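Local coordinates for protein AxyAgu115A (Amphibacillus xylanus NBRC 15112, PDB 6NPS) that probably hydrolyses glucuronic acid side groups from glucuronoxylan, as an alpha-glucuronidase of glycoside hydrolase family 115, at residues V168-F182 against V443-A455. The protein carries 3 engineered substitutions. Sequence-based numbering, arbitrary orientation.
Sequences VKYRGFFINDEWPAF and VRDLWIVNVGDIA
Arg444 and Asp445 meet Val168 to Tyr170 through the backbone, the carbonyl of Asp445 taking the N-H of Tyr170. From there strands 446-450 and 170-174 run parallel, their axes 22° apart, and Leu446 sets its CG 3.8 Å from Tyr170 CB. Trp447 gives its N-H to Tyr170 O and receives that of Gly172, while its indole turns to the other side of the sheet. There Val168 CG2 stands over the five-membered ring, 3.9 Å from the centroid, a CH-pi contact; Trp447 NE1 fixes the ring's rotation by bonding to Val443 O. Val168 is itself tied down, since its carbonyl accepts Arg171 NH1, whose guanidinium also makes a salt bridge with Glu95 and a hydrogen bond to the backbone carbonyl of Lys209. Ile448, with CG1 anti to the backbone N (chi1 -178°), lays CD1 against Phe173 O at 3.6 Å, and Val449 continues the alternating bonds between Gly172 O and Phe174 N. Asn450 runs alongside Phe174, ND2 lying 3.7 Å from ring atom CD2 with amide and ring planes 55° apart. Its OD1 accepts the N-H of Gly452, an Asx turn, and ND2 hydrogen-bonds to the hydroxyl of Tyr408. Val451 N then hydrogen-bonds to Phe174 O, while Val451 CG2 approaches Phe173 CD1 at 3.8 Å. Val451 also opens a type II' turn that ends at Ile454; within it Gly452 O receives the N-H of Asn176, and the end of Asp453 comes close to Ala181, whose CB lies 3.5 Å from Asp453 CG. Ile454 CD1 touches both Ile175 CG1, at 3.7 Å, and Phe182 CE2, on the side where helix 195-207 packs. A glycerol beside Asn176 probably comes from the crystallisation liquor. Parallel pairing of the first strand with the last of eight is the closure of a TIM barrel, consistent with the fold expected of this glycoside hydrolase family.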
ATOM      1  N   VAL A 168     -39.349  34.056   0.789  1.00 31.84           N
ATOM      2  CA  VAL A 168     -38.491  34.089   1.969  1.00 30.84           C
ATOM      3  C   VAL A 168     -38.119  35.552   2.258  1.00 29.55           C
ATOM      4  O   VAL A 168     -37.688  36.292   1.363  1.00 32.45           O
ATOM      5  CB  VAL A 168     -37.233  33.195   1.808  1.00 29.23           C
ATOM      6  CG1 VAL A 168     -36.291  33.358   3.054  1.00 29.09           C
ATOM      7  CG2 VAL A 168     -37.628  31.697   1.559  1.00 30.31           C
ATOM      8  N   LYS A 169     -38.264  35.964   3.513  1.00 30.41           N
ATOM      9  CA  LYS A 169     -38.161  37.397   3.825  1.00 32.57           C
ATOM     10  C   LYS A 169     -36.749  37.963   3.621  1.00 36.33           C
ATOM     11  O   LYS A 169     -36.592  39.066   3.058  1.00 30.74           O
ATOM     12  CB  LYS A 169     -38.618  37.665   5.246  1.00 32.48           C
ATOM     13  CG  LYS A 169     -38.789  39.186   5.493  1.00 40.90           C
ATOM     14  CD  LYS A 169     -39.372  39.466   6.886  1.00 52.70           C
ATOM     15  CE  LYS A 169     -39.685  40.957   7.065  1.00 58.73           C
ATOM     16  NZ  LYS A 169     -40.139  41.288   8.460  1.00 64.37           N
ATOM     17  N   TYR A 170     -35.711  37.246   4.079  1.00 27.42           N
ATOM     18  CA  TYR A 170     -34.315  37.662   3.914  1.00 30.33           C
ATOM     19  C   TYR A 170     -33.543  36.593   3.142  1.00 29.25           C
ATOM     20  O   TYR A 170     -33.563  35.418   3.523  1.00 30.52           O
ATOM     21  CB  TYR A 170     -33.661  37.881   5.269  1.00 30.08           C
ATOM     22  CG  TYR A 170     -34.402  38.895   6.123  1.00 35.20           C
ATOM     23  CD1 TYR A 170     -34.449  40.245   5.751  1.00 35.77           C
ATOM     24  CD2 TYR A 170     -35.084  38.511   7.288  1.00 34.47           C
ATOM     25  CE1 TYR A 170     -35.074  41.170   6.530  1.00 41.89           C
ATOM     26  CE2 TYR A 170     -35.742  39.469   8.085  1.00 36.35           C
ATOM     27  CZ  TYR A 170     -35.728  40.788   7.683  1.00 41.01           C
ATOM     28  OH  TYR A 170     -36.369  41.768   8.413  1.00 48.23           O
ATOM     29  N   ARG A 171     -32.845  37.003   2.075  1.00 26.54           N
ATOM     30  CA  ARG A 171     -32.347  36.054   1.062  1.00 31.58           C
ATOM     31  C   ARG A 171     -30.972  36.532   0.620  1.00 27.62           C
ATOM     32  O   ARG A 171     -30.851  37.660   0.125  1.00 30.64           O
ATOM     33  CB  ARG A 171     -33.271  35.970  -0.183  1.00 32.44           C
ATOM     34  CG  ARG A 171     -34.781  35.756   0.039  1.00 33.37           C
ATOM     35  CD  ARG A 171     -35.616  36.029  -1.258  1.00 26.46           C
ATOM     36  NE  ARG A 171     -35.383  37.366  -1.811  1.00 29.91           N
ATOM     37  CZ  ARG A 171     -35.855  38.498  -1.273  1.00 32.14           C
ATOM     38  NH1 ARG A 171     -36.629  38.452  -0.174  1.00 26.32           N
ATOM     39  NH2 ARG A 171     -35.587  39.660  -1.867  1.00 27.18           N
ATOM     40  N   GLY A 172     -29.934  35.717   0.788  1.00 29.22           N
ATOM     41  CA  GLY A 172     -28.643  36.178   0.312  1.00 25.55           C
ATOM     42  C   GLY A 172     -27.527  35.171   0.491  1.00 26.14           C
ATOM     43  O   GLY A 172     -27.753  33.960   0.583  1.00 30.06           O
ATOM     44  N   PHE A 173     -26.307  35.708   0.574  1.00 26.11           N
ATOM     45  CA  PHE A 173     -25.135  34.876   0.658  1.00 32.88           C
ATOM     46  C   PHE A 173     -24.044  35.524   1.521  1.00 30.54           C
ATOM     47  O   PHE A 173     -24.102  36.697   1.910  1.00 31.50           O
ATOM     48  CB  PHE A 173     -24.614  34.532  -0.754  1.00 27.01           C
ATOM     49  CG  PHE A 173     -24.212  35.757  -1.602  1.00 29.56           C
ATOM     50  CD1 PHE A 173     -22.948  36.375  -1.439  1.00 34.08           C
ATOM     51  CD2 PHE A 173     -25.071  36.256  -2.577  1.00 28.73           C
ATOM     52  CE1 PHE A 173     -22.568  37.471  -2.229  1.00 35.66           C
ATOM     53  CE2 PHE A 173     -24.704  37.355  -3.391  1.00 29.93           C
ATOM     54  CZ  PHE A 173     -23.444  37.969  -3.216  1.00 32.13           C
ATOM     55  N   PHE A 174     -23.035  34.705   1.780  1.00 32.01           N
ATOM     56  CA  PHE A 174     -21.911  34.968   2.682  1.00 30.71           C
ATOM     57  C   PHE A 174     -20.652  34.760   1.853  1.00 31.75           C
ATOM     58  O   PHE A 174     -20.418  33.648   1.351  1.00 33.30           O
ATOM     59  CB  PHE A 174     -21.959  33.964   3.844  1.00 29.13           C
ATOM     60  CG  PHE A 174     -20.780  33.997   4.786  1.00 31.43           C
ATOM     61  CD1 PHE A 174     -20.037  35.159   4.984  1.00 33.84           C
ATOM     62  CD2 PHE A 174     -20.459  32.851   5.521  1.00 33.73           C
ATOM     63  CE1 PHE A 174     -18.966  35.172   5.869  1.00 35.93           C
ATOM     64  CE2 PHE A 174     -19.397  32.856   6.425  1.00 40.86           C
ATOM     65  CZ  PHE A 174     -18.648  34.029   6.596  1.00 36.92           C
ATOM     66  N   ILE A 175     -19.898  35.830   1.631  1.00 34.74           N
ATOM     67  CA  ILE A 175     -18.555  35.716   1.074  1.00 39.56           C
ATOM     68  C   ILE A 175     -17.629  35.216   2.180  1.00 44.73           C
ATOM     69  O   ILE A 175     -17.360  35.948   3.133  1.00 46.16           O
ATOM     70  CB  ILE A 175     -18.079  37.068   0.540  1.00 43.66           C
ATOM     71  CG1 ILE A 175     -19.089  37.630  -0.450  1.00 36.53           C
ATOM     72  CG2 ILE A 175     -16.641  36.966  -0.041  1.00 45.85           C
ATOM     73  CD1 ILE A 175     -18.924  39.145  -0.590  1.00 34.93           C
ATOM     74  N   ASN A 176     -17.117  33.990   2.061  1.00 42.44           N
ATOM     75  CA  ASN A 176     -16.332  33.397   3.137  1.00 48.34           C
ATOM     76  C   ASN A 176     -15.145  32.645   2.545  1.00 64.84           C
ATOM     77  O   ASN A 176     -14.966  32.589   1.329  1.00 59.26           O
ATOM     78  CB  ASN A 176     -17.190  32.463   4.001  1.00 51.33           C
ATOM     79  CG  ASN A 176     -16.467  31.982   5.287  1.00 66.93           C
ATOM     80  OD1 ASN A 176     -16.629  30.831   5.710  1.00 67.34           O
ATOM     81  ND2 ASN A 176     -15.676  32.870   5.903  1.00 70.23           N
ATOM     82  N   ASP A 177     -14.318  32.067   3.416  1.00 86.29           N
ATOM     83  CA  ASP A 177     -13.187  31.256   2.980  1.00100.28           C
ATOM     84  C   ASP A 177     -12.409  31.983   1.882  1.00101.59           C
ATOM     85  O   ASP A 177     -12.052  31.412   0.849  1.00110.96           O
ATOM     86  CB  ASP A 177     -13.677  29.877   2.508  1.00109.35           C
ATOM     87  CG  ASP A 177     -14.841  29.338   3.352  1.00112.90           C
ATOM     88  OD1 ASP A 177     -14.656  29.169   4.576  1.00114.48           O
ATOM     89  OD2 ASP A 177     -15.937  29.079   2.808  1.00111.75           O
ATOM     90  N   GLU A 178     -12.192  33.285   2.095  1.00 83.12           N
ATOM     91  CA  GLU A 178     -11.887  34.165   0.977  1.00 70.49           C
ATOM     92  C   GLU A 178     -10.393  34.304   0.708  1.00 69.88           C
ATOM     93  O   GLU A 178     -10.011  35.036  -0.210  1.00 72.09           O
ATOM     94  CB  GLU A 178     -12.554  35.542   1.178  1.00 60.95           C
ATOM     95  CG  GLU A 178     -11.973  36.422   2.308  1.00 60.83           C
ATOM     96  CD  GLU A 178     -12.780  36.293   3.595  1.00 59.73           C
ATOM     97  OE1 GLU A 178     -13.544  35.298   3.740  1.00 64.37           O
ATOM     98  OE2 GLU A 178     -12.639  37.154   4.470  1.00 57.58           O
ATOM     99  N   TRP A 179      -9.541  33.586   1.450  1.00 66.48           N
ATOM    100  CA  TRP A 179      -8.129  33.588   1.141  1.00 67.89           C
ATOM    101  C   TRP A 179      -7.714  32.185   0.727  1.00 75.86           C
ATOM    102  O   TRP A 179      -8.185  31.211   1.321  1.00 79.42           O
ATOM    103  CB  TRP A 179      -7.279  34.050   2.338  1.00 71.03           C
ATOM    104  CG  TRP A 179      -7.336  35.552   2.538  1.00 73.06           C
ATOM    105  CD1 TRP A 179      -8.144  36.232   3.411  1.00 72.63           C
ATOM    106  CD2 TRP A 179      -6.583  36.557   1.824  1.00 74.15           C
ATOM    107  NE1 TRP A 179      -7.936  37.594   3.292  1.00 73.12           N
ATOM    108  CE2 TRP A 179      -6.988  37.821   2.326  1.00 75.14           C
ATOM    109  CE3 TRP A 179      -5.610  36.513   0.815  1.00 72.83           C
ATOM    110  CZ2 TRP A 179      -6.450  39.026   1.853  1.00 72.31           C
ATOM    111  CZ3 TRP A 179      -5.080  37.711   0.345  1.00 72.31           C
ATOM    112  CH2 TRP A 179      -5.501  38.949   0.868  1.00 73.96           C
ATOM    113  N   PRO A 180      -6.836  32.042  -0.284  1.00 74.34           N
ATOM    114  CA  PRO A 180      -6.126  33.134  -0.969  1.00 72.09           C
ATOM    115  C   PRO A 180      -6.873  33.755  -2.170  1.00 66.61           C
ATOM    116  O   PRO A 180      -6.507  34.844  -2.624  1.00 69.14           O
ATOM    117  CB  PRO A 180      -4.845  32.442  -1.442  1.00 75.43           C
ATOM    118  CG  PRO A 180      -5.319  31.039  -1.781  1.00 75.91           C
ATOM    119  CD  PRO A 180      -6.436  30.717  -0.810  1.00 75.79           C
ATOM    120  N   ALA A 181      -7.900  33.074  -2.674  1.00 60.55           N
ATOM    121  CA  ALA A 181      -8.556  33.485  -3.912  1.00 61.61           C
ATOM    122  C   ALA A 181      -9.104  34.920  -3.885  1.00 60.69           C
ATOM    123  O   ALA A 181      -8.534  35.813  -4.525  1.00 56.94           O
ATOM    124  CB  ALA A 181      -9.683  32.505  -4.249  1.00 59.77           C
ATOM    125  N   PHE A 182     -10.217  35.139  -3.169  1.00 61.52           N
ATOM    126  CA  PHE A 182     -10.895  36.439  -3.175  1.00 58.47           C
ATOM    127  C   PHE A 182      -9.953  37.565  -2.769  1.00 55.22           C
ATOM    128  O   PHE A 182     -10.016  38.664  -3.327  1.00 52.65           O
ATOM    129  CB  PHE A 182     -12.102  36.398  -2.236  1.00 51.35           C
ATOM    130  CG  PHE A 182     -13.180  37.386  -2.551  1.00 54.05           C
ATOM    131  CD1 PHE A 182     -13.200  38.635  -1.955  1.00 58.34           C
ATOM    132  CD2 PHE A 182     -14.217  37.044  -3.383  1.00 51.31           C
ATOM    133  CE1 PHE A 182     -14.215  39.534  -2.224  1.00 53.45           C
ATOM    134  CE2 PHE A 182     -15.222  37.927  -3.648  1.00 54.45           C
ATOM    135  CZ  PHE A 182     -15.224  39.182  -3.062  1.00 52.62           C
ATOM    136  N   VAL A 443     -39.171  26.865   7.795  1.00 34.67           N
ATOM    137  CA  VAL A 443     -37.990  27.732   7.823  1.00 36.36           C
ATOM    138  C   VAL A 443     -38.133  28.702   6.663  1.00 38.03           C
ATOM    139  O   VAL A 443     -37.732  28.401   5.534  1.00 38.48           O
ATOM    140  CB  VAL A 443     -36.684  26.948   7.713  1.00 32.80           C
ATOM    141  CG1 VAL A 443     -35.468  27.946   7.792  1.00 33.73           C
ATOM    142  CG2 VAL A 443     -36.586  25.934   8.849  1.00 33.67           C
ATOM    143  N   ARG A 444     -38.663  29.885   6.941  1.00 30.36           N
ATOM    144  CA  ARG A 444     -39.119  30.742   5.863  1.00 35.48           C
ATOM    145  C   ARG A 444     -38.739  32.201   6.012  1.00 36.79           C
ATOM    146  O   ARG A 444     -39.067  32.988   5.123  1.00 33.47           O
ATOM    147  CB  ARG A 444     -40.647  30.652   5.731  1.00 37.21           C
ATOM    148  CG  ARG A 444     -41.103  29.286   5.298  1.00 38.74           C
ATOM    149  CD  ARG A 444     -42.595  29.150   5.319  1.00 43.15           C
ATOM    150  NE  ARG A 444     -42.957  27.756   5.134  1.00 41.74           N
ATOM    151  CZ  ARG A 444     -44.205  27.321   5.013  1.00 46.84           C
ATOM    152  NH1 ARG A 444     -45.224  28.192   5.047  1.00 50.61           N
ATOM    153  NH2 ARG A 444     -44.443  26.028   4.888  1.00 42.12           N
ATOM    154  N   ASP A 445     -38.067  32.595   7.085  1.00 35.30           N
ATOM    155  CA  ASP A 445     -37.786  34.011   7.275  1.00 35.66           C
ATOM    156  C   ASP A 445     -36.424  34.434   6.753  1.00 37.04           C
ATOM    157  O   ASP A 445     -36.272  35.561   6.269  1.00 32.09           O
ATOM    158  CB  ASP A 445     -37.910  34.358   8.752  1.00 44.24           C
ATOM    159  CG  ASP A 445     -39.373  34.547   9.161  1.00 69.18           C
ATOM    160  OD1 ASP A 445     -40.131  33.542   9.184  1.00 75.55           O
ATOM    161  OD2 ASP A 445     -39.769  35.706   9.421  1.00 80.26           O
ATOM    162  N   LEU A 446     -35.431  33.558   6.799  1.00 33.16           N
ATOM    163  CA  LEU A 446     -34.110  33.972   6.357  1.00 30.88           C
ATOM    164  C   LEU A 446     -33.404  32.775   5.745  1.00 29.53           C
ATOM    165  O   LEU A 446     -33.400  31.698   6.343  1.00 33.49           O
ATOM    166  CB  LEU A 446     -33.311  34.535   7.557  1.00 28.71           C
ATOM    167  CG  LEU A 446     -31.920  35.091   7.260  1.00 31.65           C
ATOM    168  CD1 LEU A 446     -31.541  36.184   8.299  1.00 35.27           C
ATOM    169  CD2 LEU A 446     -30.904  33.983   7.348  1.00 34.64           C
ATOM    170  N   TRP A 447     -32.790  32.961   4.572  1.00 27.73           N
ATOM    171  CA  TRP A 447     -32.000  31.919   3.932  1.00 31.56           C
ATOM    172  C   TRP A 447     -30.692  32.549   3.503  1.00 30.45           C
ATOM    173  O   TRP A 447     -30.697  33.511   2.723  1.00 30.49           O
ATOM    174  CB  TRP A 447     -32.662  31.334   2.659  1.00 27.68           C
ATOM    175  CG  TRP A 447     -33.771  30.344   2.793  1.00 29.34           C
ATOM    176  CD1 TRP A 447     -34.499  30.030   3.922  1.00 28.45           C
ATOM    177  CD2 TRP A 447     -34.319  29.555   1.727  1.00 30.47           C
ATOM    178  NE1 TRP A 447     -35.443  29.082   3.615  1.00 31.81           N
ATOM    179  CE2 TRP A 447     -35.363  28.783   2.271  1.00 32.11           C
ATOM    180  CE3 TRP A 447     -34.026  29.430   0.359  1.00 29.06           C
ATOM    181  CZ2 TRP A 447     -36.111  27.899   1.501  1.00 28.54           C
ATOM    182  CZ3 TRP A 447     -34.787  28.526  -0.411  1.00 29.25           C
ATOM    183  CH2 TRP A 447     -35.824  27.798   0.174  1.00 29.09           C
ATOM    184  N   ILE A 448     -29.569  31.991   3.939  1.00 27.73           N
ATOM    185  CA  ILE A 448     -28.294  32.510   3.465  1.00 27.40           C
ATOM    186  C   ILE A 448     -27.374  31.330   3.131  1.00 29.36           C
ATOM    187  O   ILE A 448     -27.391  30.302   3.816  1.00 30.79           O
ATOM    188  CB  ILE A 448     -27.694  33.463   4.524  1.00 31.66           C
ATOM    189  CG1 ILE A 448     -26.368  34.060   4.021  1.00 32.99           C
ATOM    190  CG2 ILE A 448     -27.562  32.743   5.892  1.00 28.17           C
ATOM    191  CD1 ILE A 448     -25.954  35.387   4.734  1.00 32.97           C
ATOM    192  N   VAL A 449     -26.585  31.452   2.063  1.00 25.25           N
ATOM    193  CA  VAL A 449     -25.686  30.362   1.675  1.00 25.02           C
ATOM    194  C   VAL A 449     -24.247  30.847   1.684  1.00 29.11           C
ATOM    195  O   VAL A 449     -23.945  31.942   1.220  1.00 28.96           O
ATOM    196  CB  VAL A 449     -26.090  29.733   0.313  1.00 24.44           C
ATOM    197  CG1 VAL A 449     -26.240  30.822  -0.809  1.00 25.05           C
ATOM    198  CG2 VAL A 449     -25.053  28.667  -0.133  1.00 25.43           C
ATOM    199  N   ASN A 450     -23.350  30.023   2.232  1.00 28.04           N
ATOM    200  CA  ASN A 450     -21.921  30.276   2.128  1.00 30.02           C
ATOM    201  C   ASN A 450     -21.434  29.951   0.718  1.00 30.06           C
ATOM    202  O   ASN A 450     -21.475  28.781   0.295  1.00 29.64           O
ATOM    203  CB  ASN A 450     -21.167  29.422   3.162  1.00 28.16           C
ATOM    204  CG  ASN A 450     -19.677  29.728   3.229  1.00 32.22           C
ATOM    205  OD1 ASN A 450     -19.033  30.125   2.241  1.00 32.59           O
ATOM    206  ND2 ASN A 450     -19.109  29.553   4.427  1.00 31.69           N
ATOM    207  N   VAL A 451     -20.953  30.967  -0.006  1.00 29.46           N
ATOM    208  CA  VAL A 451     -20.538  30.772  -1.402  1.00 32.85           C
ATOM    209  C   VAL A 451     -19.038  30.928  -1.565  1.00 33.19           C
ATOM    210  O   VAL A 451     -18.576  31.114  -2.684  1.00 32.42           O
ATOM    211  CB  VAL A 451     -21.253  31.724  -2.380  1.00 33.19           C
ATOM    212  CG1 VAL A 451     -22.733  31.411  -2.525  1.00 33.47           C
ATOM    213  CG2 VAL A 451     -20.974  33.192  -1.961  1.00 30.36           C
ATOM    214  N   GLY A 452     -18.269  30.883  -0.471  1.00 35.93           N
ATOM    215  CA  GLY A 452     -16.827  31.025  -0.612  1.00 38.17           C
ATOM    216  C   GLY A 452     -16.423  32.306  -1.325  1.00 38.02           C
ATOM    217  O   GLY A 452     -16.848  33.397  -0.934  1.00 35.25           O
ATOM    218  N   ASP A 453     -15.630  32.181  -2.392  1.00 35.47           N
ATOM    219  CA  ASP A 453     -15.179  33.318  -3.183  1.00 40.01           C
ATOM    220  C   ASP A 453     -16.122  33.629  -4.328  1.00 39.64           C
ATOM    221  O   ASP A 453     -15.724  34.350  -5.243  1.00 42.04           O
ATOM    222  CB  ASP A 453     -13.807  33.019  -3.782  1.00 53.86           C
ATOM    223  CG  ASP A 453     -12.806  32.614  -2.726  1.00 74.04           C
ATOM    224  OD1 ASP A 453     -12.717  31.402  -2.434  1.00 80.18           O
ATOM    225  OD2 ASP A 453     -12.127  33.499  -2.164  1.00 80.15           O
ATOM    226  N   ILE A 454     -17.348  33.092  -4.292  1.00 35.25           N
ATOM    227  CA  ILE A 454     -18.436  33.331  -5.246  1.00 35.62           C
ATOM    228  C   ILE A 454     -18.186  32.687  -6.600  1.00 36.57           C
ATOM    229  O   ILE A 454     -19.071  32.022  -7.147  1.00 39.27           O
ATOM    230  CB  ILE A 454     -18.727  34.831  -5.435  1.00 37.97           C
ATOM    231  CG1 ILE A 454     -18.938  35.538  -4.084  1.00 45.31           C
ATOM    232  CG2 ILE A 454     -19.951  34.964  -6.354  1.00 34.15           C
ATOM    233  CD1 ILE A 454     -18.905  37.066  -4.151  1.00 50.27           C
ATOM    234  N   ALA A 455     -17.006  32.901  -7.172  1.00 37.24           N
ATOM    235  CA  ALA A 455     -16.718  32.367  -8.506  1.00 43.36           C
ATOM    236  C   ALA A 455     -16.989  30.874  -8.684  1.00 39.16           C
ATOM    237  O   ALA A 455     -16.656  30.062  -7.824  1.00 35.89           O
ATOM    238  CB  ALA A 455     -15.273  32.680  -8.883  1.00 41.42           C
TER